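Local coordinates for protein GCN5-related N-acetyltransferase (Sphaerobacter thermophilus, PDB 3TT2) that probably transfers an acyl group, most likely acetyl from acetyl-CoA as in other GCN5-related N-acetyltransferases, to an acceptor substrate, at residues 204-207 against 208-211. Residues are numbered along the deposited sequence; the frame is centred on the assembly and turned at random.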
loop_
_atom_site.group_PDB
_atom_site.type_symbol
_atom_site.label_atom_id
_atom_site.label_comp_id
_atom_site.label_asym_id
_atom_site.label_seq_id
_atom_site.Cartn_x
_atom_site.Cartn_y
_atom_site.Cartn_z
ATOM N N SER A 204 -11.103 6.134 10.001
ATOM C CA SER A 204 -12.296 5.910 9.194
ATOM C C SER A 204 -13.465 5.793 10.147
ATOM O O SER A 204 -13.331 5.226 11.229
ATOM C CB SER A 204 -12.183 4.612 8.393
ATOM O OG SER A 204 -11.118 4.666 7.468
ATOM N N THR A 205 -14.620 6.309 9.759
ATOM C CA THR A 205 -15.798 6.067 10.566
ATOM C C THR A 205 -16.230 4.625 10.363
ATOM O O THR A 205 -15.630 3.896 9.577
ATOM C CB THR A 205 -16.926 6.982 10.171
ATOM O OG1 THR A 205 -17.167 6.836 8.770
ATOM C CG2 THR A 205 -16.543 8.412 10.463
ATOM N N PHE A 206 -17.277 4.212 11.062
ATOM C CA PHE A 206 -17.696 2.819 11.026
ATOM C C PHE A 206 -18.335 2.451 9.691
ATOM O O PHE A 206 -18.066 1.383 9.147
ATOM C CB PHE A 206 -18.639 2.513 12.188
ATOM C CG PHE A 206 -19.139 1.105 12.208
ATOM C CD1 PHE A 206 -18.258 0.037 12.166
ATOM C CD2 PHE A 206 -20.490 0.844 12.279
ATOM C CE1 PHE A 206 -18.712 -1.266 12.187
ATOM C CE2 PHE A 206 -20.949 -0.451 12.306
ATOM C CZ PHE A 206 -20.055 -1.510 12.259
ATOM N N GLU A 207 -19.166 3.331 9.152
ATOM C CA GLU A 207 -19.801 3.034 7.879
ATOM C C GLU A 207 -18.771 2.955 6.754
ATOM O O GLU A 207 -18.867 2.091 5.880
ATOM C CB GLU A 207 -20.904 4.040 7.560
ATOM C CG GLU A 207 -22.054 4.003 8.559
ATOM C CD GLU A 207 -21.735 4.731 9.866
ATOM O OE1 GLU A 207 -20.981 5.728 9.824
ATOM O OE2 GLU A 207 -22.237 4.307 10.935
ATOM N N ARG A 208 -17.783 3.845 6.792
ATOM C CA ARG A 208 -16.682 3.829 5.831
ATOM C C ARG A 208 -15.953 2.497 5.888
ATOM O O ARG A 208 -15.687 1.871 4.861
ATOM C CB ARG A 208 -15.689 4.957 6.124
ATOM C CG ARG A 208 -16.028 6.302 5.491
ATOM C CD ARG A 208 -15.263 7.441 6.165
ATOM N NE ARG A 208 -15.390 8.710 5.448
ATOM C CZ ARG A 208 -16.422 9.540 5.561
ATOM N NH1 ARG A 208 -17.438 9.237 6.358
ATOM N NH2 ARG A 208 -16.444 10.672 4.869
ATOM N N TRP A 209 -15.634 2.067 7.101
ATOM C CA TRP A 209 -14.941 0.812 7.302
ATOM C C TRP A 209 -15.760 -0.356 6.771
ATOM O O TRP A 209 -15.224 -1.251 6.121
ATOM C CB TRP A 209 -14.632 0.632 8.772
ATOM C CG TRP A 209 -13.935 -0.643 9.086
ATOM C CD1 TRP A 209 -12.606 -0.903 8.961
ATOM C CD2 TRP A 209 -14.533 -1.835 9.597
ATOM N NE1 TRP A 209 -12.340 -2.189 9.356
ATOM C CE2 TRP A 209 -13.509 -2.782 9.749
ATOM C CE3 TRP A 209 -15.839 -2.194 9.937
ATOM C CZ2 TRP A 209 -13.750 -4.063 10.230
ATOM C CZ3 TRP A 209 -16.074 -3.469 10.412
ATOM C CH2 TRP A 209 -15.040 -4.384 10.557
ATOM N N LEU A 210 -17.063 -0.333 7.029
ATOM C CA LEU A 210 -17.975 -1.355 6.513
ATOM C C LEU A 210 -17.943 -1.492 4.999
ATOM O O LEU A 210 -17.972 -2.596 4.474
ATOM C CB LEU A 210 -19.410 -1.060 6.935
ATOM C CG LEU A 210 -19.819 -1.448 8.352
ATOM C CD1 LEU A 210 -21.330 -1.407 8.473
ATOM C CD2 LEU A 210 -19.274 -2.824 8.724
ATOM N N SER A 211 -17.906 -0.370 4.295
ATOM C CA SER A 211 -17.973 -0.409 2.844
ATOM C C SER A 211 -16.637 -0.810 2.250
ATOM O O SER A 211 -16.580 -1.382 1.163
ATOM C CB SER A 211 -18.391 0.947 2.301
ATOM O OG SER A 211 -19.589 1.373 2.921
#
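Phe206 and Leu210, one turn apart, pack against each other at the start of helix 206-213. Leu210 lays CG over one face of the Phe206 ring, 4.1 Å from its centroid and displaced toward the rim in a CH-pi contact, and its CD2 comes within 3.8 Å of Phe206 CE1. The ring reaches this place because Phe206 CG stands anti to the backbone N (chi1 179°), which carries it along the helix toward the following turn. Trp209 meets the same ring corner obliquely, its CE3 3.8 Å from Phe206 CE1. Tyr188, on helix 184-194, meets both the Phe206 and the Trp209 rings, and Arg185 of that helix adds a cation-pi contact to Phe206. With an alanine at Phe206, Leu210 CG is likely to lose its aromatic face and Arg185 its cation-pi partner, and a gap would probably open beside Trp209.

Backbone bonds begin the helix: Trp209 N gives to Thr205 O (3.1 Å), and Leu210 N to Phe206 O (2.9 Å). Glu207 O takes two donors from Ser211, N and OG, each at 3.1 Å and from opposite faces of the carbonyl plane; the serine hydroxyl thus folds back onto its own helix.

Thr205 sits at the N-cap position, just before the helix. Separately, the extended Arg208 chain passes Thr205 OG1, with CD at 3.3 Å, and NH1 then turns back to give that oxygen a weak hydrogen bond of 3.4 Å near the guanidinium plane.

Chemically the turn is two-sided: a polar flank of Thr205, Arg208 and Ser211, where the guanidinium probably gains little fixing from its weak bond to Thr205, and an aromatic-aliphatic flank that packs on helix 184-194 through the Phe206 and Trp209 rings, in the C-terminal GNAT-family region.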